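Local coordinates for DNA polymerase sliding clamp 3 (Sulfolobus tokodaii, PDB 3AIZ), which serves as a sliding-clamp subunit of a ring that encircles DNA, tethering the DNA polymerase catalytic subunit and other proteins to DNA during replication, at residues Val44-Ile49 / Asp238-Pro243; Ser195-Glu200 / Ile217-Gln222; Ala132-Val137 / Gly183-Ser188. One frame throughout, in Å; residues are numbered along the deposited sequence.

Contact 1 of 3, residues Val44-Ile49 / Asp238-Pro243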
loop_
_atom_site.group_PDB
_atom_site.type_symbol
_atom_site.label_atom_id
_atom_site.label_comp_id
_atom_site.label_asym_id
_atom_site.label_seq_id
_atom_site.Cartn_x
_atom_site.Cartn_y
_atom_site.Cartn_z
ATOM N N VAL C 44 -29.976 23.489 -12.546
ATOM C CA VAL C 44 -29.336 22.808 -13.664
ATOM C C VAL C 44 -29.924 21.415 -13.852
ATOM O O VAL C 44 -30.101 20.952 -14.979
ATOM C CB VAL C 44 -27.810 22.695 -13.457
ATOM C CG1 VAL C 44 -27.200 21.745 -14.477
ATOM C CG2 VAL C 44 -27.155 24.065 -13.542
ATOM N N THR C 45 -30.231 20.751 -12.743
ATOM C CA THR C 45 -30.739 19.386 -12.791
ATOM C C THR C 45 -32.190 19.287 -12.333
ATOM O O THR C 45 -32.542 19.741 -11.245
ATOM C CB THR C 45 -29.889 18.436 -11.930
ATOM O OG1 THR C 45 -28.523 18.491 -12.358
ATOM C CG2 THR C 45 -30.397 17.009 -12.053
ATOM N N PHE C 46 -33.028 18.692 -13.174
ATOM C CA PHE C 46 -34.406 18.404 -12.807
ATOM C C PHE C 46 -34.596 16.900 -12.721
ATOM O O PHE C 46 -34.227 16.168 -13.638
ATOM C CB PHE C 46 -35.382 19.000 -13.821
ATOM C CG PHE C 46 -36.792 18.508 -13.661
ATOM C CD1 PHE C 46 -37.298 17.531 -14.502
ATOM C CD2 PHE C 46 -37.608 19.014 -12.664
ATOM C CE1 PHE C 46 -38.592 17.073 -14.356
ATOM C CE2 PHE C 46 -38.901 18.560 -12.513
ATOM C CZ PHE C 46 -39.394 17.589 -13.360
ATOM N N ILE C 47 -35.177 16.443 -11.619
ATOM C CA ILE C 47 -35.298 15.016 -11.360
ATOM C C ILE C 47 -36.753 14.564 -11.340
ATOM O O ILE C 47 -37.572 15.104 -10.599
ATOM C CB ILE C 47 -34.627 14.640 -10.029
ATOM C CG1 ILE C 47 -33.199 15.192 -9.988
ATOM C CG2 ILE C 47 -34.642 13.132 -9.831
ATOM C CD1 ILE C 47 -32.468 14.917 -8.697
ATOM N N ASP C 48 -37.065 13.568 -12.161
ATOM C CA ASP C 48 -38.418 13.034 -12.236
ATOM C C ASP C 48 -38.409 11.521 -12.045
ATOM O O ASP C 48 -38.009 10.774 -12.939
ATOM C CB ASP C 48 -39.057 13.394 -13.576
ATOM C CG ASP C 48 -40.506 12.971 -13.658
ATOM O OD1 ASP C 48 -41.216 13.079 -12.636
ATOM O OD2 ASP C 48 -40.936 12.532 -14.746
ATOM N N ILE C 49 -38.854 11.075 -10.876
ATOM C CA ILE C 49 -38.840 9.656 -10.542
ATOM C C ILE C 49 -40.246 9.076 -10.432
ATOM O O ILE C 49 -41.151 9.709 -9.888
ATOM C CB ILE C 49 -38.093 9.401 -9.220
ATOM C CG1 ILE C 49 -36.655 9.916 -9.313
ATOM C CG2 ILE C 49 -38.110 7.919 -8.875
ATOM C CD1 ILE C 49 -35.874 9.793 -8.021
ATOM N N ASP C 238 -35.507 9.785 -13.825
ATOM C CA ASP C 238 -35.035 10.692 -14.864
ATOM C C ASP C 238 -34.198 11.835 -14.305
ATOM O O ASP C 238 -34.573 12.471 -13.320
ATOM C CB ASP C 238 -36.212 11.254 -15.667
ATOM C CG ASP C 238 -36.863 10.211 -16.557
ATOM O OD1 ASP C 238 -36.262 9.134 -16.754
ATOM O OD2 ASP C 238 -37.975 10.471 -17.064
ATOM N N PHE C 239 -33.062 12.090 -14.944
ATOM C CA PHE C 239 -32.218 13.223 -14.593
ATOM C C PHE C 239 -32.000 14.117 -15.809
ATOM O O PHE C 239 -31.318 13.732 -16.758
ATOM C CB PHE C 239 -30.874 12.744 -14.041
ATOM C CG PHE C 239 -30.981 12.010 -12.735
ATOM C CD1 PHE C 239 -31.329 10.670 -12.703
ATOM C CD2 PHE C 239 -30.729 12.659 -11.538
ATOM C CE1 PHE C 239 -31.428 9.993 -11.503
ATOM C CE2 PHE C 239 -30.827 11.987 -10.335
ATOM C CZ PHE C 239 -31.176 10.652 -10.318
ATOM N N TYR C 240 -32.594 15.307 -15.782
ATOM C CA TYR C 240 -32.410 16.278 -16.852
ATOM C C TYR C 240 -31.337 17.288 -16.467
ATOM O O TYR C 240 -31.525 18.082 -15.545
ATOM C CB TYR C 240 -33.722 17.005 -17.157
ATOM C CG TYR C 240 -34.839 16.099 -17.624
ATOM C CD1 TYR C 240 -35.597 15.376 -16.713
ATOM C CD2 TYR C 240 -35.140 15.973 -18.973
ATOM C CE1 TYR C 240 -36.620 14.549 -17.133
ATOM C CE2 TYR C 240 -36.164 15.147 -19.403
ATOM C CZ TYR C 240 -36.900 14.438 -18.477
ATOM O OH TYR C 240 -37.920 13.613 -18.892
ATOM N N ILE C 241 -30.213 17.256 -17.175
ATOM C CA ILE C 241 -29.105 18.159 -16.889
ATOM C C ILE C 241 -28.959 19.218 -17.977
ATOM O O ILE C 241 -28.853 18.895 -19.158
ATOM C CB ILE C 241 -27.784 17.388 -16.733
ATOM C CG1 ILE C 241 -27.957 16.249 -15.726
ATOM C CG2 ILE C 241 -26.664 18.324 -16.307
ATOM C CD1 ILE C 241 -26.716 15.419 -15.524
ATOM N N ALA C 242 -28.955 20.483 -17.568
ATOM C CA ALA C 242 -28.892 21.602 -18.504
ATOM C C ALA C 242 -27.588 21.621 -19.299
ATOM O O ALA C 242 -26.545 21.200 -18.801
ATOM C CB ALA C 242 -29.087 22.919 -17.768
ATOM N N PRO C 243 -27.654 22.112 -20.545
ATOM C CA PRO C 243 -26.517 22.175 -21.470
ATOM C C PRO C 243 -25.509 23.261 -21.105
ATOM O O PRO C 243 -25.850 24.214 -20.406
ATOM C CB PRO C 243 -27.176 22.524 -22.812
ATOM C CG PRO C 243 -28.635 22.243 -22.630
ATOM C CD PRO C 243 -28.908 22.525 -21.194
#
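F46 and Y240 sit opposite each other, their side chains alongside and pointing the same way; the rings are oblique, centroids 5.8 Å apart and planes at 45°. With F46 CG anti to its backbone N (chi1 168°) and Y240 CG anti to its carbonyl carbon, Y240 CD1 comes at the edge of the F46 ring, 3.5 Å from F46 CD1, while F46 CD1 lies off the tyrosine plane. On the same face D48 and D238 approach through their CB atoms, their OD2 atoms 4.3 Å apart; R37 forms a salt bridge with D48 and R228 one with D238, probably offsetting the repulsion. Beneath them runs the antiparallel ladder that fuses the two domains of the PCNA fold into one continuous sheet. F46 and Y240 form a hydrogen-bonded pair, Y240 N to F46 O (2.8 Å) and F46 N to Y240 O (2.9 Å); D48 and D238 form the next. The other face carries T45, I47, F239 and I241. I47 lies alongside F239, its CD1 3.7 Å from F239 CE2 and its CG2 over one ring face, while T45 CG2 comes at the ring edge. L18 and T17 of helix 8-18 and Y201 of helix 199-203 cover this side; F46 instead meets I119 and P122. Just before strand 45-52 begins and after strand 235-241 ends, A242 N reaches V44 O (2.9 Å), and V44 CG1 rests 3.9 Å from I241 CG2.

Contact 2 of 3, residues Ser195-Glu200 / Ile217-Gln222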
loop_
_atom_site.group_PDB
_atom_site.type_symbol
_atom_site.label_atom_id
_atom_site.label_comp_id
_atom_site.label_asym_id
_atom_site.label_seq_id
_atom_site.Cartn_x
_atom_site.Cartn_y
_atom_site.Cartn_z
ATOM N N SER C 195 -22.988 17.822 -27.264
ATOM C CA SER C 195 -23.190 18.945 -26.358
ATOM C C SER C 195 -22.421 18.706 -25.065
ATOM O O SER C 195 -21.996 17.585 -24.787
ATOM C CB SER C 195 -24.676 19.156 -26.068
ATOM O OG SER C 195 -25.258 17.990 -25.515
ATOM N N VAL C 196 -22.245 19.764 -24.281
ATOM C CA VAL C 196 -21.458 19.680 -23.057
ATOM C C VAL C 196 -22.338 19.829 -21.820
ATOM O O VAL C 196 -23.288 20.609 -21.817
ATOM C CB VAL C 196 -20.360 20.758 -23.033
ATOM C CG1 VAL C 196 -19.473 20.583 -21.813
ATOM C CG2 VAL C 196 -19.535 20.697 -24.307
ATOM N N TYR C 197 -22.017 19.077 -20.772
ATOM C CA TYR C 197 -22.777 19.135 -19.528
ATOM C C TYR C 197 -21.856 19.179 -18.315
ATOM O O TYR C 197 -20.709 18.740 -18.381
ATOM C CB TYR C 197 -23.723 17.937 -19.425
ATOM C CG TYR C 197 -24.661 17.808 -20.599
ATOM C CD1 TYR C 197 -25.808 18.585 -20.684
ATOM C CD2 TYR C 197 -24.398 16.914 -21.627
ATOM C CE1 TYR C 197 -26.667 18.475 -21.760
ATOM C CE2 TYR C 197 -25.251 16.795 -22.704
ATOM C CZ TYR C 197 -26.382 17.578 -22.766
ATOM O OH TYR C 197 -27.236 17.461 -23.838
ATOM N N GLY C 198 -22.363 19.715 -17.209
ATOM C CA GLY C 198 -21.595 19.796 -15.981
ATOM C C GLY C 198 -21.172 18.424 -15.497
ATOM O O GLY C 198 -21.989 17.507 -15.411
ATOM N N LEU C 199 -19.891 18.282 -15.178
ATOM C CA LEU C 199 -19.347 16.994 -14.765
ATOM C C LEU C 199 -19.974 16.493 -13.464
ATOM O O LEU C 199 -20.423 15.351 -13.387
ATOM C CB LEU C 199 -17.821 17.069 -14.640
ATOM C CG LEU C 199 -17.063 15.774 -14.326
ATOM C CD1 LEU C 199 -15.644 15.840 -14.868
ATOM C CD2 LEU C 199 -17.061 15.483 -12.833
ATOM N N GLU C 200 -20.011 17.351 -12.450
ATOM C CA GLU C 200 -20.516 16.954 -11.138
ATOM C C GLU C 200 -21.953 16.436 -11.185
ATOM O O GLU C 200 -22.296 15.478 -10.491
ATOM C CB GLU C 200 -20.401 18.108 -10.138
ATOM C CG GLU C 200 -21.075 19.394 -10.585
ATOM C CD GLU C 200 -21.056 20.465 -9.511
ATOM O OE1 GLU C 200 -20.812 21.644 -9.848
ATOM O OE2 GLU C 200 -21.282 20.126 -8.329
ATOM N N ILE C 217 -29.567 6.911 -22.209
ATOM C CA ILE C 217 -28.886 8.189 -22.364
ATOM C C ILE C 217 -29.382 8.908 -23.613
ATOM O O ILE C 217 -29.290 8.376 -24.717
ATOM C CB ILE C 217 -27.366 7.990 -22.490
ATOM C CG1 ILE C 217 -26.869 7.004 -21.430
ATOM C CG2 ILE C 217 -26.642 9.323 -22.388
ATOM C CD1 ILE C 217 -25.436 6.560 -21.631
ATOM N N ALA C 218 -29.908 10.115 -23.434
ATOM C CA ALA C 218 -30.418 10.902 -24.552
ATOM C C ALA C 218 -29.978 12.356 -24.427
ATOM O O ALA C 218 -29.971 12.917 -23.333
ATOM C CB ALA C 218 -31.933 10.807 -24.623
ATOM N N PHE C 219 -29.607 12.963 -25.548
ATOM C CA PHE C 219 -29.115 14.334 -25.528
ATOM C C PHE C 219 -29.063 14.937 -26.924
ATOM O O PHE C 219 -29.339 14.265 -27.917
ATOM C CB PHE C 219 -27.723 14.389 -24.897
ATOM C CG PHE C 219 -26.667 13.688 -25.702
ATOM C CD1 PHE C 219 -26.377 12.352 -25.475
ATOM C CD2 PHE C 219 -25.965 14.364 -26.688
ATOM C CE1 PHE C 219 -25.409 11.703 -26.215
ATOM C CE2 PHE C 219 -24.995 13.720 -27.433
ATOM C CZ PHE C 219 -24.716 12.388 -27.195
ATOM N N GLY C 220 -28.695 16.212 -26.985
ATOM C CA GLY C 220 -28.580 16.924 -28.242
ATOM C C GLY C 220 -28.070 18.330 -28.006
ATOM O O GLY C 220 -28.031 18.799 -26.868
ATOM N N SER C 221 -27.676 19.006 -29.079
ATOM C CA SER C 221 -27.158 20.364 -28.971
ATOM C C SER C 221 -28.177 21.306 -28.339
ATOM O O SER C 221 -29.339 21.346 -28.748
ATOM C CB SER C 221 -26.741 20.891 -30.345
ATOM O OG SER C 221 -26.306 22.238 -30.262
ATOM N N GLN C 222 -27.734 22.052 -27.332
ATOM C CA GLN C 222 -28.556 23.084 -26.702
ATOM C C GLN C 222 -29.795 22.551 -25.984
ATOM O O GLN C 222 -30.652 23.329 -25.564
ATOM C CB GLN C 222 -28.960 24.148 -27.725
ATOM C CG GLN C 222 -27.802 24.987 -28.235
ATOM C CD GLN C 222 -28.222 25.952 -29.324
ATOM O OE1 GLN C 222 -29.222 25.734 -30.010
ATOM N NE2 GLN C 222 -27.457 27.025 -29.493
#
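S195 and Y197 of one strand meet F219 and G220 of another through a small polar cluster. S195 OG lies at hydrogen-bonding distance from both G220 O (3.2 Å) and Y197 OH (2.6 Å). Y197 OH is also hydrogen-bonded to I223 O, so the two hydroxyls sit together between the carbonyls of G220 and I223. Apolar contact is slight. The tyrosine crosses F219 obliquely, its OH 3.3 Å and its CZ 4.1 Å from F219 CB. F219 CG stands between the backbone N and the carbonyl carbon (chi1 66°), the crowded position, and this brings the ring's CD2 to 3.9 Å from S195 OG. Backbone pairing is absent here: the strand axes approach to 7.8 Å, with directions 118° apart. They belong to different sheets: 193-198 to a four-strand sheet, 214-220 to the long sheet shared by both domains. Strand 193-198 pairs with strand 153-159 through backbone hydrogen bonds of S195 with F156 and Y197 with I154, whereas strand 214-220 runs between 223-231 and 130-135. Between the two sheets F219 also meets L163, L225 and the ring of F130, and beyond the N-cap G198 helix 199-203 begins with L199 against I146 of helix 136-149.

Contact 3 of 3, residues Ala132-Val137 / Gly183-Ser188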
loop_
_atom_site.group_PDB
_atom_site.type_symbol
_atom_site.label_atom_id
_atom_site.label_comp_id
_atom_site.label_asym_id
_atom_site.label_seq_id
_atom_site.Cartn_x
_atom_site.Cartn_y
_atom_site.Cartn_z
ATOM N N ALA C 132 -29.236 6.344 -26.523
ATOM C CA ALA C 132 -28.506 5.096 -26.340
ATOM C C ALA C 132 -28.889 4.400 -25.040
ATOM O O ALA C 132 -29.207 5.051 -24.045
ATOM C CB ALA C 132 -27.006 5.348 -26.380
ATOM N N LYS C 133 -28.854 3.074 -25.059
ATOM C CA LYS C 133 -29.154 2.276 -23.879
ATOM C C LYS C 133 -27.901 1.522 -23.454
ATOM O O LYS C 133 -27.094 1.125 -24.294
ATOM C CB LYS C 133 -30.291 1.300 -24.180
ATOM C CG LYS C 133 -30.849 0.575 -22.967
ATOM C CD LYS C 133 -32.026 -0.303 -23.364
ATOM C CE LYS C 133 -32.623 -1.018 -22.165
ATOM N NZ LYS C 133 -33.787 -1.862 -22.554
ATOM N N ALA C 134 -27.733 1.333 -22.150
ATOM C CA ALA C 134 -26.546 0.664 -21.630
ATOM C C ALA C 134 -26.792 0.100 -20.240
ATOM O O ALA C 134 -27.725 0.512 -19.553
ATOM C CB ALA C 134 -25.368 1.628 -21.605
ATOM N N LEU C 135 -25.953 -0.848 -19.832
ATOM C CA LEU C 135 -26.001 -1.378 -18.476
ATOM C C LEU C 135 -25.680 -0.276 -17.478
ATOM O O LEU C 135 -24.672 0.419 -17.614
ATOM C CB LEU C 135 -25.006 -2.524 -18.302
ATOM C CG LEU C 135 -25.461 -3.923 -18.709
ATOM C CD1 LEU C 135 -24.365 -4.924 -18.399
ATOM C CD2 LEU C 135 -26.744 -4.297 -17.987
ATOM N N THR C 136 -26.539 -0.119 -16.477
ATOM C CA THR C 136 -26.323 0.894 -15.454
ATOM C C THR C 136 -24.968 0.692 -14.786
ATOM O O THR C 136 -24.253 1.651 -14.507
ATOM C CB THR C 136 -27.432 0.872 -14.391
ATOM O OG1 THR C 136 -28.698 1.112 -15.017
ATOM C CG2 THR C 136 -27.180 1.940 -13.336
ATOM N N VAL C 137 -24.614 -0.566 -14.542
ATOM C CA VAL C 137 -23.329 -0.885 -13.935
ATOM C C VAL C 137 -22.175 -0.445 -14.833
ATOM O O VAL C 137 -21.234 0.200 -14.374
ATOM C CB VAL C 137 -23.207 -2.390 -13.608
ATOM C CG1 VAL C 137 -23.645 -3.234 -14.796
ATOM C CG2 VAL C 137 -21.786 -2.730 -13.192
ATOM N N GLY C 183 -19.219 -3.361 -25.991
ATOM C CA GLY C 183 -20.149 -3.713 -24.934
ATOM C C GLY C 183 -20.574 -2.540 -24.073
ATOM O O GLY C 183 -21.378 -2.696 -23.155
ATOM N N GLY C 184 -20.032 -1.362 -24.367
ATOM C CA GLY C 184 -20.373 -0.160 -23.629
ATOM C C GLY C 184 -21.852 0.168 -23.716
ATOM O O GLY C 184 -22.484 0.506 -22.715
ATOM N N LEU C 185 -22.403 0.067 -24.920
ATOM C CA LEU C 185 -23.822 0.313 -25.141
ATOM C C LEU C 185 -24.529 -0.985 -25.511
ATOM O O LEU C 185 -23.904 -1.924 -25.997
ATOM C CB LEU C 185 -24.019 1.341 -26.258
ATOM C CG LEU C 185 -23.401 2.728 -26.066
ATOM C CD1 LEU C 185 -23.492 3.534 -27.348
ATOM C CD2 LEU C 185 -24.067 3.468 -24.915
ATOM N N LEU C 186 -25.835 -1.031 -25.275
ATOM C CA LEU C 186 -26.642 -2.177 -25.673
ATOM C C LEU C 186 -27.277 -1.920 -27.034
ATOM O O LEU C 186 -27.472 -2.842 -27.827
ATOM C CB LEU C 186 -27.731 -2.457 -24.635
ATOM C CG LEU C 186 -27.273 -2.871 -23.236
ATOM C CD1 LEU C 186 -28.465 -2.989 -22.299
ATOM C CD2 LEU C 186 -26.497 -4.177 -23.290
ATOM N N GLU C 187 -27.599 -0.657 -27.297
ATOM C CA GLU C 187 -28.231 -0.272 -28.552
ATOM C C GLU C 187 -28.120 1.233 -28.786
ATOM O O GLU C 187 -27.825 1.993 -27.863
ATOM C CB GLU C 187 -29.699 -0.705 -28.562
ATOM C CG GLU C 187 -30.539 -0.072 -27.464
ATOM C CD GLU C 187 -31.954 -0.618 -27.418
ATOM O OE1 GLU C 187 -32.193 -1.710 -27.978
ATOM O OE2 GLU C 187 -32.827 0.042 -26.815
ATOM N N SER C 188 -28.356 1.653 -30.026
ATOM C CA SER C 188 -28.283 3.064 -30.389
ATOM C C SER C 188 -29.441 3.474 -31.288
ATOM O O SER C 188 -29.980 2.657 -32.031
ATOM C CB SER C 188 -26.959 3.371 -31.088
ATOM O OG SER C 188 -25.872 3.209 -30.201
#
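K133 sets its CD over one face of the E187 carboxylate, toward OE2 and 3.6 Å from it; E187 CG meets K133 CB at the same distance. CG anti to the backbone N (chi1 -170°) and an extended chain carry the lysine CD over the carboxylate, and the two side chains cross obliquely. The charged ends do not meet: K133 NZ stays 4.8 Å from E187 OE2, an electrostatic attraction at most. Neither backbone carbonyl takes its donor squarely in plane: K133 N reaches E187 O at 3.2 Å, tilted 33° from that carbonyl plane, and L186 N reaches K133 O at 2.7 Å, tilted 29°. Both N-H groups nevertheless aim almost straight at their acceptors. Because L186 and E187 together face the single residue K133, this is a classic beta bulge. On one side of the backbone L185 CD2 packs against A132 CB (3.8 Å) and A134 CB (4.0 Å), a small buried apolar patch. On the other, L186 leans over the backbone of A134, its CG 4.0 Å from A134 CA, and its CD1 approaches the start of L135. S188, paired with A132, turns its hydroxyl to G161 O. Strand 187-190 is an outermost strand of the long sheet within this chain; strand 130-135 is held on its other side by strand 214-220, through backbone bonds of A132 with I217 and A134 with V215, and after the N-cap L135 it runs directly into helix 136-149.

Overall arrangement
All three contacts reach the long antiparallel sheet that spans both domains. Contact 1 bridges the domains, while contacts 2 and 3 lie within the C-terminal one. Centres of contacts 1 and 2 are 11 Å apart and the two touch: Y197 CD1 lies 3.3 Å from A242 O, and P243 packs on Q222. Contacts 2 and 3, 17 Å apart between centres, meet through neighbouring strands, where I217 N and A132 O (2.6 Å) probably hydrogen-bond. Contacts 1 and 3 stay separate, nearest atoms about 9 Å apart. A sulfate, probably from the crystallisation liquor, lies about 6 Å from the V44 side chain.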